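PDB 6NCW: beta-galacturonidase from Eisenbergiella tayi, which probably hydrolyses terminal beta-linked galacturonic acid from glycosides, as a gut bacterial member of glycoside hydrolase family 2. Local coordinates for residues K273-H278 with M298-L303; S291-D296 with L320-E325. All coordinates share one frame; numbering follows the deposited sequence.

Contact 1 of 2, residues K273-H278 with M298-L303; sequences KGFCRH and MLIKDL
Phe275 lays the far end of its ring against Leu303: CZ is 3.6 Å from Leu303 CD1, and the neighbouring CE2 also meets Leu303 CB at 3.9 Å. This is the first beta-alpha-beta unit of the family 2 TIM barrel: helix 290-302 packs back onto strand 268-276, and the parallel strand 307-309 follows. The two side chains cross at about a right angle, and the methyl reaches the ring obliquely. CG of Phe275 stands anti to its carbonyl carbon (chi1 -85°), which sends the ring out from the strand toward the helix. One turn back, Ile300 meets the same ring from its CD2 side, where Ile300 CG2 lies 4.2 Å from Phe275 CD2, so both helix residues rest on one aromatic group. Val548 of helix 544-553 and Ile509 of the adjoining strand 504-509 also touch the ring, so it is packed by two helices and a neighbouring strand. The side chain of Phe275 is about 9 Å from that of Lys532, which binds galacturonate, so the contact is near the site without touching that residue.

Beyond the strand end the contact changes character. Arg277 runs straight from CG to NE, with CG anti to the backbone N (chi1 175°), and passes crosswise over the tip of Ile300. Its charged end continues to Asp296, earlier on the same helix, in a salt bridge, so the methylenes serve the apolar layer while the guanidinium binds a carboxylate. No hydrogen bond links the two segments; what joins them here is the approach of Arg277 CD to Ile300 CD1, at 4.0 Å.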
loop_
_atom_site.group_PDB
_atom_site.type_symbol
_atom_site.label_atom_id
_atom_site.label_comp_id
_atom_site.label_asym_id
_atom_site.label_seq_id
_atom_site.Cartn_x
_atom_site.Cartn_y
_atom_site.Cartn_z
ATOM N N LYS A 273 -6.752 2.523 31.867
ATOM C CA LYS A 273 -7.064 2.193 30.471
ATOM C C LYS A 273 -6.095 3.004 29.608
ATOM O O LYS A 273 -6.406 4.114 29.185
ATOM C CB LYS A 273 -8.527 2.524 30.115
ATOM C CG LYS A 273 -9.596 1.895 31.040
ATOM C CD LYS A 273 -11.006 2.128 30.500
ATOM C CE LYS A 273 -11.480 3.553 30.739
ATOM N NZ LYS A 273 -12.493 4.022 29.738
ATOM N N GLY A 274 -4.904 2.468 29.340
ATOM C CA GLY A 274 -3.796 3.281 28.900
ATOM C C GLY A 274 -3.200 2.904 27.553
ATOM O O GLY A 274 -3.481 1.839 26.968
ATOM N N PHE A 275 -2.337 3.803 27.082
ATOM C CA PHE A 275 -1.480 3.598 25.929
ATOM C C PHE A 275 -0.045 3.944 26.274
ATOM O O PHE A 275 0.231 4.979 26.898
ATOM C CB PHE A 275 -1.930 4.434 24.728
ATOM C CG PHE A 275 -3.002 3.775 23.920
ATOM C CD1 PHE A 275 -2.676 2.803 22.986
ATOM C CD2 PHE A 275 -4.339 4.124 24.094
ATOM C CE1 PHE A 275 -3.679 2.172 22.243
ATOM C CE2 PHE A 275 -5.335 3.512 23.354
ATOM C CZ PHE A 275 -5.005 2.527 22.425
ATOM N N CYS A 276 0.868 3.082 25.859
ATOM C CA CYS A 276 2.245 3.506 25.735
ATOM C C CYS A 276 2.336 4.430 24.527
ATOM O O CYS A 276 1.795 4.118 23.467
ATOM C CB CYS A 276 3.161 2.297 25.563
ATOM S SG CYS A 276 3.178 1.166 26.993
ATOM N N ARG A 277 2.987 5.583 24.687
ATOM C CA ARG A 277 3.163 6.494 23.563
ATOM C C ARG A 277 4.575 7.057 23.578
ATOM O O ARG A 277 4.977 7.717 24.547
ATOM C CB ARG A 277 2.127 7.625 23.587
ATOM C CG ARG A 277 2.333 8.685 22.491
ATOM C CD ARG A 277 1.375 9.865 22.687
ATOM N NE ARG A 277 1.642 10.973 21.771
ATOM C CZ ARG A 277 2.525 11.946 21.996
ATOM N NH1 ARG A 277 3.251 11.941 23.107
ATOM N NH2 ARG A 277 2.689 12.918 21.099
ATOM N N HIS A 278 5.311 6.789 22.497
ATOM C CA HIS A 278 6.585 7.440 22.198
ATOM C C HIS A 278 6.361 8.842 21.643
ATOM O O HIS A 278 5.383 9.106 20.937
ATOM C CB HIS A 278 7.376 6.626 21.153
ATOM C CG HIS A 278 8.293 5.604 21.749
ATOM N ND1 HIS A 278 9.411 5.949 22.480
ATOM C CD2 HIS A 278 8.242 4.250 21.752
ATOM C CE1 HIS A 278 10.015 4.852 22.896
ATOM N NE2 HIS A 278 9.336 3.807 22.453
ATOM N N MET A 298 -6.536 13.390 20.964
ATOM C CA MET A 298 -7.921 13.184 20.550
ATOM C C MET A 298 -8.159 11.767 20.037
ATOM O O MET A 298 -9.236 11.208 20.263
ATOM C CB MET A 298 -8.321 14.228 19.497
ATOM C CG MET A 298 -8.367 15.638 20.065
ATOM S SD MET A 298 -9.043 16.885 18.943
ATOM C CE MET A 298 -7.958 16.738 17.485
ATOM N N LEU A 299 -7.174 11.159 19.363
ATOM C CA LEU A 299 -7.324 9.760 18.998
ATOM C C LEU A 299 -7.343 8.887 20.242
ATOM O O LEU A 299 -8.204 8.010 20.388
ATOM C CB LEU A 299 -6.202 9.330 18.049
ATOM C CG LEU A 299 -6.186 10.027 16.692
ATOM C CD1 LEU A 299 -4.940 9.615 15.851
ATOM C CD2 LEU A 299 -7.470 9.720 15.932
ATOM N N ILE A 300 -6.428 9.159 21.173
ATOM C CA ILE A 300 -6.336 8.370 22.397
ATOM C C ILE A 300 -7.622 8.488 23.219
ATOM O O ILE A 300 -8.132 7.489 23.749
ATOM C CB ILE A 300 -5.073 8.798 23.174
ATOM C CG1 ILE A 300 -3.818 8.354 22.382
ATOM C CG2 ILE A 300 -5.084 8.261 24.576
ATOM C CD1 ILE A 300 -2.488 8.893 22.938
ATOM N N LYS A 301 -8.210 9.688 23.281
ATOM C CA LYS A 301 -9.513 9.837 23.938
ATOM C C LYS A 301 -10.618 9.113 23.166
ATOM O O LYS A 301 -11.506 8.514 23.774
ATOM C CB LYS A 301 -9.860 11.324 24.116
ATOM C CG LYS A 301 -9.115 11.981 25.264
ATOM C CD LYS A 301 -9.015 13.517 25.139
ATOM C CE LYS A 301 -10.355 14.187 24.818
ATOM N NZ LYS A 301 -10.286 15.707 24.857
ATOM N N ASP A 302 -10.587 9.164 21.828
ATOM C CA ASP A 302 -11.573 8.441 21.025
ATOM C C ASP A 302 -11.521 6.942 21.291
ATOM O O ASP A 302 -12.554 6.261 21.251
ATOM C CB ASP A 302 -11.353 8.734 19.532
ATOM C CG ASP A 302 -12.433 8.108 18.630
ATOM O OD1 ASP A 302 -12.091 7.266 17.769
ATOM O OD2 ASP A 302 -13.628 8.440 18.797
ATOM N N LEU A 303 -10.330 6.412 21.565
ATOM C CA LEU A 303 -10.180 4.995 21.854
ATOM C C LEU A 303 -10.736 4.594 23.221
ATOM O O LEU A 303 -10.837 3.393 23.495
ATOM C CB LEU A 303 -8.706 4.616 21.745
ATOM C CG LEU A 303 -8.224 4.435 20.300
ATOM C CD1 LEU A 303 -6.736 4.698 20.143
ATOM C CD2 LEU A 303 -8.577 3.026 19.800
#

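Contact 2 of 2, residues S291-D296 with L320-E325; sequences SAMQHD and LDLCDE
Leu322 points its forked end at helix 290-302 and divides it between two neighbouring residues there: CD1 comes to 4.0 Å from Met293 CB, and CD2 to 3.9 Å from Gln294 OE1. Its CG is anti to the carbonyl carbon (chi1 -70°), which carries both methyls across to the other helix. Gln294 and Leu322 approach at a slant, while on the Met293 side it is the root of the chain that is touched, the thioether running on in extended form toward Asp316. The nearest CA pair is Gln294 and Leu322, 7.5 Å apart.

Gln294 starts off to the side of the facing helix, and its chain bends about the CB-CG bond (chi2 51°), which brings OE1 to Leu322 CD2. That approach is a van der Waals contact; on the polar side, Gln294 NE2 gives a hydrogen bond to Gln326 OE1. Gln326 in turn gives its own NE2 to the Leu322 carbonyl oxygen, so one glutamine ties the amide of the first helix to the backbone of the second. Phe290 and Leu297 extend the apolar surface around Leu322 along helix 290-302, and Leu20 and Pro38 of a neighbouring subunit pack on Leu322 and Gln294 respectively. The touching residues are all buried, away from the galacturonate-binding residues. Helices 290-302 and 317-326 are successive outer helices of the TIM barrel, and this is the packing between neighbours in that ring.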
loop_
_atom_site.group_PDB
_atom_site.type_symbol
_atom_site.label_atom_id
_atom_site.label_comp_id
_atom_site.label_asym_id
_atom_site.label_seq_id
_atom_site.Cartn_x
_atom_site.Cartn_y
_atom_site.Cartn_z
ATOM N N SER A 291 -0.104 21.016 17.747
ATOM C CA SER A 291 -1.191 20.471 16.944
ATOM C C SER A 291 -1.089 18.957 16.821
ATOM O O SER A 291 -2.110 18.257 16.820
ATOM C CB SER A 291 -1.192 21.124 15.562
ATOM O OG SER A 291 -1.515 22.498 15.670
ATOM N N ALA A 292 0.138 18.439 16.684
ATOM C CA ALA A 292 0.340 17.005 16.552
ATOM C C ALA A 292 0.095 16.293 17.879
ATOM O O ALA A 292 -0.465 15.183 17.905
ATOM C CB ALA A 292 1.753 16.725 16.036
ATOM N N MET A 293 0.496 16.927 18.983
ATOM C CA MET A 293 0.208 16.405 20.317
ATOM C C MET A 293 -1.277 16.254 20.538
ATOM O O MET A 293 -1.747 15.201 20.974
ATOM C CB MET A 293 0.772 17.340 21.386
ATOM C CG MET A 293 2.265 17.348 21.441
ATOM S SD MET A 293 2.844 18.496 22.716
ATOM C CE MET A 293 4.603 18.191 22.528
ATOM N N GLN A 294 -2.027 17.335 20.311
ATOM C CA GLN A 294 -3.457 17.303 20.560
ATOM C C GLN A 294 -4.148 16.320 19.624
ATOM O O GLN A 294 -5.101 15.637 20.021
ATOM C CB GLN A 294 -4.046 18.713 20.423
ATOM C CG GLN A 294 -5.512 18.818 20.793
ATOM C CD GLN A 294 -5.822 18.212 22.154
ATOM O OE1 GLN A 294 -4.940 18.072 23.000
ATOM N NE2 GLN A 294 -7.083 17.847 22.367
ATOM N N HIS A 295 -3.666 16.210 18.383
ATOM C CA HIS A 295 -4.233 15.223 17.468
ATOM C C HIS A 295 -4.089 13.807 18.030
ATOM O O HIS A 295 -5.060 13.042 18.056
ATOM C CB HIS A 295 -3.578 15.328 16.096
ATOM C CG HIS A 295 -4.317 14.585 15.036
ATOM N ND1 HIS A 295 -3.937 13.336 14.594
ATOM C CD2 HIS A 295 -5.454 14.893 14.370
ATOM C CE1 HIS A 295 -4.788 12.920 13.673
ATOM N NE2 HIS A 295 -5.728 13.837 13.532
ATOM N N ASP A 296 -2.888 13.451 18.506
ATOM C CA ASP A 296 -2.708 12.183 19.216
ATOM C C ASP A 296 -3.669 12.069 20.400
ATOM O O ASP A 296 -4.297 11.021 20.606
ATOM C CB ASP A 296 -1.269 12.023 19.713
ATOM C CG ASP A 296 -0.277 11.637 18.601
ATOM O OD1 ASP A 296 -0.663 11.562 17.406
ATOM O OD2 ASP A 296 0.918 11.436 18.938
ATOM N N LEU A 320 2.412 17.295 28.808
ATOM C CA LEU A 320 1.903 17.112 30.166
ATOM C C LEU A 320 0.851 18.162 30.508
ATOM O O LEU A 320 -0.167 17.835 31.121
ATOM C CB LEU A 320 3.061 17.156 31.170
ATOM C CG LEU A 320 4.148 16.084 30.976
ATOM C CD1 LEU A 320 5.340 16.321 31.888
ATOM C CD2 LEU A 320 3.580 14.690 31.225
ATOM N N ASP A 321 1.075 19.423 30.113
ATOM C CA ASP A 321 0.046 20.457 30.276
ATOM C C ASP A 321 -1.271 20.014 29.652
ATOM O O ASP A 321 -2.341 20.181 30.244
ATOM C CB ASP A 321 0.464 21.789 29.631
ATOM C CG ASP A 321 1.525 22.561 30.426
ATOM O OD1 ASP A 321 2.124 23.487 29.823
ATOM O OD2 ASP A 321 1.779 22.248 31.619
ATOM N N LEU A 322 -1.215 19.490 28.428
ATOM C CA LEU A 322 -2.451 19.091 27.758
ATOM C C LEU A 322 -3.106 17.898 28.446
ATOM O O LEU A 322 -4.336 17.756 28.396
ATOM C CB LEU A 322 -2.180 18.786 26.287
ATOM C CG LEU A 322 -1.848 20.001 25.413
ATOM C CD1 LEU A 322 -1.095 19.574 24.134
ATOM C CD2 LEU A 322 -3.110 20.783 25.057
ATOM N N CYS A 323 -2.315 17.034 29.090
ATOM C CA CYS A 323 -2.906 15.947 29.868
ATOM C C CYS A 323 -3.556 16.484 31.144
ATOM O O CYS A 323 -4.652 16.042 31.511
ATOM C CB CYS A 323 -1.850 14.890 30.208
ATOM S SG CYS A 323 -1.158 13.944 28.777
ATOM N N ASP A 324 -2.882 17.424 31.835
ATOM C CA ASP A 324 -3.469 18.126 32.983
ATOM C C ASP A 324 -4.836 18.705 32.647
ATOM O O ASP A 324 -5.813 18.478 33.369
ATOM C CB ASP A 324 -2.547 19.258 33.449
ATOM C CG ASP A 324 -1.241 18.762 34.015
ATOM O OD1 ASP A 324 -1.162 17.574 34.405
ATOM O OD2 ASP A 324 -0.282 19.567 34.057
ATOM N N GLU A 325 -4.915 19.479 31.549
ATOM C CA GLU A 325 -6.158 20.138 31.148
ATOM C C GLU A 325 -7.256 19.166 30.741
ATOM O O GLU A 325 -8.432 19.532 30.810
ATOM C CB GLU A 325 -5.903 21.104 29.987
ATOM C CG GLU A 325 -5.072 22.297 30.400
ATOM C CD GLU A 325 -4.693 23.203 29.247
ATOM O OE1 GLU A 325 -3.619 23.831 29.331
ATOM O OE2 GLU A 325 -5.467 23.313 28.272
#

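How the contacts relate
Helix 290-302 serves both contacts: its later residues pack inward on strand 268-276 in contact 1, while its earlier ones meet helix 317-326 in contact 2. Both are buried, with centres 11 Å apart, and both also touch a neighbouring subunit. Contact 1 belongs to the layer between barrel and helices, built on an aromatic ring about 9 to 10 Å from two galacturonate-binding residues, Lys532 and Glu465; contact 2 is a smaller helix-to-helix seam, where one leucine meets a methionine and an amide. Neither has a hydrogen bond between its own segments. The salt bridge from Arg277 NE to Asp296 OD2, 3.0 Å long, connects them directly, and Asp296 also pairs with Arg539.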